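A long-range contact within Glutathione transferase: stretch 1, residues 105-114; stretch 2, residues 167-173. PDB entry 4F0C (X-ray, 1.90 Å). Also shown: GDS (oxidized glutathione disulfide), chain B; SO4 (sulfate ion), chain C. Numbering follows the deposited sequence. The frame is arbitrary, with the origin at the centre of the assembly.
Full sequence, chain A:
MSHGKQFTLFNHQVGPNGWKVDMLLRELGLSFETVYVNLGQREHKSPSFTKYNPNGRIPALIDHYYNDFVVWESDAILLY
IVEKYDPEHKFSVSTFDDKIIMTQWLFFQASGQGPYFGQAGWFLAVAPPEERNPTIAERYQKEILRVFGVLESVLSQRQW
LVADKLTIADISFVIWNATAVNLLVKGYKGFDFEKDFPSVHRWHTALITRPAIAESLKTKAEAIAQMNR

Stretch 1 105-114: WLFFQASGQG
Stretch 2 (167-173) TIADISF

How do the backbones lie? Residues 105-114 are helical throughout, widening into a pi-type turn at 109-113, and the helix from Ile168 runs nearly parallel to them, at 15° and 9.0 Å between axes. Leu106 CA lies 5.4 Å from Ala169 CA, Gln109 CA 6.2 Å from Phe173 CA. Thr167 (p) caps the second helix, its OG1 accepting from Ala169 N at 3.1 Å.

What fills the apolar interface? Ala169, a small residue, packs its CB 3.9 Å from Trp105 CB, where the helices come close. Leu106 (m, t) sets CD2 3.6 Å from Ser172 CB and CD1 3.8 Å from Ile168 CD1 (p, t).

How is Phe173 held? With chi1 -76° and chi2 -96°, it is the residue most covered by the other stretch. Gln109 CB sits over one ring face, 3.8 Å from the centroid; Phe173 CZ reaches 3.7 Å from Phe108 CD2 (chi1 t) and 4.2 Å from Trp105 CE3 (chi1 m), with the two phenyl planes at 51°.

Which polar groups join in? Extended Gln113 (t, t, chi3 45°) donates from NE2 to Phe173 O at 3.0 Å, nearly linearly. Its OE1 accepts from Gln109 NE2 (2.8 Å; Gln109 t, m, chi3 -45°) and from water 1, which also donates to Ser172 O. Ser172 (p) turns OG back to Ala169 O, 2.8 Å, satisfying its hydroxyl in this buried setting.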

# COMPACT_ATOMS: atom_id res chain seq x y z
N TRP A 105 -0.99 10.10 0.54
CA TRP A 105 -2.23 9.68 1.17
C TRP A 105 -2.78 8.40 0.55
O TRP A 105 -3.33 7.56 1.27
CB TRP A 105 -3.27 10.81 1.16
CG TRP A 105 -2.94 11.82 2.26
CD1 TRP A 105 -2.30 13.02 2.10
CD2 TRP A 105 -3.17 11.66 3.66
NE1 TRP A 105 -2.15 13.64 3.33
CE2 TRP A 105 -2.68 12.81 4.30
CE3 TRP A 105 -3.79 10.65 4.43
CZ2 TRP A 105 -2.77 13.00 5.70
CZ3 TRP A 105 -3.87 10.82 5.83
CH2 TRP A 105 -3.34 11.98 6.44
N LEU A 106 -2.64 8.24 -0.76
CA LEU A 106 -3.03 6.97 -1.40
C LEU A 106 -2.21 5.79 -0.87
O LEU A 106 -2.75 4.70 -0.61
CB LEU A 106 -2.92 7.04 -2.94
CG LEU A 106 -3.97 7.96 -3.58
CD1 LEU A 106 -3.58 8.32 -5.05
CD2 LEU A 106 -5.32 7.25 -3.54
N PHE A 107 -0.91 5.99 -0.71
CA PHE A 107 -0.07 4.94 -0.14
C PHE A 107 -0.48 4.64 1.29
O PHE A 107 -0.43 3.47 1.71
CB PHE A 107 1.43 5.25 -0.24
CG PHE A 107 2.03 4.78 -1.56
CD1 PHE A 107 2.38 3.42 -1.75
CD2 PHE A 107 2.18 5.66 -2.62
CE1 PHE A 107 2.90 2.98 -2.99
CE2 PHE A 107 2.71 5.23 -3.86
CZ PHE A 107 3.05 3.90 -4.05
N PHE A 108 -0.87 5.67 2.02
CA PHE A 108 -1.36 5.42 3.39
C PHE A 108 -2.65 4.58 3.36
O PHE A 108 -2.81 3.63 4.13
CB PHE A 108 -1.54 6.73 4.19
CG PHE A 108 -2.16 6.51 5.57
CD1 PHE A 108 -1.64 5.57 6.43
CD2 PHE A 108 -3.27 7.23 5.97
CE1 PHE A 108 -2.21 5.34 7.73
CE2 PHE A 108 -3.84 7.03 7.26
CZ PHE A 108 -3.30 6.08 8.13
N GLN A 109 -3.55 4.93 2.46
CA GLN A 109 -4.77 4.12 2.31
C GLN A 109 -4.37 2.67 1.96
O GLN A 109 -4.87 1.71 2.56
CB GLN A 109 -5.65 4.68 1.18
CG GLN A 109 -7.05 4.02 1.14
CD GLN A 109 -7.00 2.60 0.53
OE1 GLN A 109 -6.36 2.39 -0.51
NE2 GLN A 109 -7.69 1.64 1.17
N ALA A 110 -3.52 2.51 0.96
CA ALA A 110 -3.23 1.17 0.43
C ALA A 110 -2.47 0.25 1.40
O ALA A 110 -2.65 -0.99 1.36
CB ALA A 110 -2.45 1.27 -0.90
N SER A 111 -1.63 0.84 2.24
CA SER A 111 -0.75 0.04 3.10
C SER A 111 -1.25 0.04 4.55
O SER A 111 -0.97 -0.87 5.32
CB SER A 111 0.71 0.58 3.04
OG SER A 111 0.80 1.91 3.55
N GLY A 112 -1.98 1.08 4.92
CA GLY A 112 -2.32 1.29 6.32
C GLY A 112 -3.82 1.13 6.58
O GLY A 112 -4.21 0.84 7.69
N GLN A 113 -4.67 1.32 5.56
CA GLN A 113 -6.11 1.07 5.76
C GLN A 113 -6.52 -0.33 5.26
O GLN A 113 -6.86 -1.17 6.08
CB GLN A 113 -6.99 2.14 5.12
CG GLN A 113 -8.50 1.98 5.46
CD GLN A 113 -9.42 2.70 4.47
OE1 GLN A 113 -9.25 2.61 3.26
NE2 GLN A 113 -10.45 3.38 5.01
N GLY A 114 -6.53 -0.54 3.94
CA GLY A 114 -6.94 -1.83 3.35
C GLY A 114 -6.41 -3.09 4.06
O GLY A 114 -7.19 -3.93 4.48
N THR A 167 -10.38 14.82 -3.74
CA THR A 167 -9.58 14.08 -4.74
C THR A 167 -9.72 12.56 -4.55
O THR A 167 -10.39 12.09 -3.62
CB THR A 167 -8.06 14.39 -4.64
OG1 THR A 167 -7.55 13.91 -3.38
CG2 THR A 167 -7.80 15.91 -4.75
N ILE A 168 -9.07 11.78 -5.41
CA ILE A 168 -9.06 10.34 -5.23
C ILE A 168 -8.40 9.94 -3.91
O ILE A 168 -8.64 8.83 -3.44
CB ILE A 168 -8.39 9.61 -6.43
CG1 ILE A 168 -7.02 10.25 -6.77
CG2 ILE A 168 -9.35 9.67 -7.64
CD1 ILE A 168 -6.12 9.31 -7.65
N ALA A 169 -7.59 10.82 -3.30
CA ALA A 169 -7.06 10.47 -1.97
C ALA A 169 -8.22 10.25 -1.01
O ALA A 169 -8.25 9.24 -0.32
CB ALA A 169 -6.09 11.51 -1.41
N ASP A 170 -9.20 11.16 -0.99
CA ASP A 170 -10.35 10.99 -0.11
C ASP A 170 -11.19 9.80 -0.53
O ASP A 170 -11.60 8.98 0.31
CB ASP A 170 -11.24 12.26 -0.10
CG ASP A 170 -10.43 13.52 0.14
OD1 ASP A 170 -10.14 13.81 1.33
OD2 ASP A 170 -10.04 14.19 -0.85
N ILE A 171 -11.43 9.70 -1.84
CA ILE A 171 -12.35 8.67 -2.33
C ILE A 171 -11.82 7.28 -2.00
O ILE A 171 -12.60 6.37 -1.67
CB ILE A 171 -12.60 8.81 -3.85
CG1 ILE A 171 -13.31 10.15 -4.15
CG2 ILE A 171 -13.44 7.62 -4.39
CD1 ILE A 171 -13.38 10.44 -5.67
N SER A 172 -10.50 7.13 -2.04
CA SER A 172 -9.87 5.82 -1.86
C SER A 172 -10.17 5.21 -0.49
O SER A 172 -10.13 3.99 -0.35
CB SER A 172 -8.33 5.92 -2.07
OG SER A 172 -7.74 6.55 -0.94
N PHE A 173 -10.48 6.04 0.51
CA PHE A 173 -10.74 5.56 1.87
C PHE A 173 -12.19 5.15 2.13
O PHE A 173 -12.48 4.52 3.16
CB PHE A 173 -10.42 6.66 2.92
CG PHE A 173 -8.95 6.86 3.18
CD1 PHE A 173 -8.34 6.22 4.25
CD2 PHE A 173 -8.20 7.72 2.39
CE1 PHE A 173 -6.98 6.42 4.49
CE2 PHE A 173 -6.85 7.92 2.63
CZ PHE A 173 -6.23 7.27 3.71
N1 GDS B . -3.86 -3.98 -2.55
CA1 GDS B . -4.91 -4.63 -3.42
C1 GDS B . -5.81 -3.54 -4.12
OE1 GDS B . -6.07 -2.46 -3.50
OE2 GDS B . -6.17 -3.78 -5.31
CB1 GDS B . -5.83 -5.60 -2.61
CG1 GDS B . -6.89 -6.26 -3.52
CD1 GDS B . -7.63 -7.30 -2.74
O1 GDS B . -7.44 -7.55 -1.57
N2 GDS B . -8.59 -7.97 -3.48
CA2 GDS B . -9.40 -9.05 -2.88
C2 GDS B . -9.17 -10.34 -3.63
O2 GDS B . -9.12 -10.33 -4.87
CB2 GDS B . -10.91 -8.76 -3.04
SG2 GDS B . -11.39 -7.42 -1.92
N3 GDS B . -9.12 -11.47 -2.90
CA3 GDS B . -8.95 -12.73 -3.57
C3 GDS B . -7.88 -13.58 -2.88
OE3 GDS B . -7.80 -14.78 -3.19
OE4 GDS B . -7.14 -12.96 -2.09
N4 GDS B . -7.42 -6.96 1.23
CA4 GDS B . -6.40 -6.16 1.91
C4 GDS B . -6.32 -4.77 1.22
OE5 GDS B . -7.37 -4.29 0.72
OE6 GDS B . -5.20 -4.22 1.24
C5 GDS B . -8.20 -7.86 1.92
O5 GDS B . -8.10 -8.05 3.14
CA5 GDS B . -9.25 -8.63 1.15
N5 GDS B . -9.51 -9.95 1.79
CB5 GDS B . -10.53 -7.79 1.13
SG5 GDS B . -11.73 -8.46 -0.08
CA6 GDS B . -7.31 -13.41 1.27
C6 GDS B . -6.81 -13.58 2.76
OE7 GDS B . -6.25 -14.65 3.08
OE8 GDS B . -7.00 -12.62 3.53
N6 GDS B . -6.61 -14.35 0.39
CB6 GDS B . -8.85 -13.62 1.27
CG6 GDS B . -9.62 -12.42 1.84
CD6 GDS B . -9.30 -11.15 1.06
O6 GDS B . -8.93 -11.10 -0.11
S SO4 C . 0.19 16.12 5.07
O1 SO4 C . 0.87 14.84 5.29
O2 SO4 C . 1.06 17.05 4.41
O3 SO4 C . -0.95 16.05 4.12
O4 SO4 C . -0.28 16.56 6.36
O HOH W 1 -11.27 2.18 1.26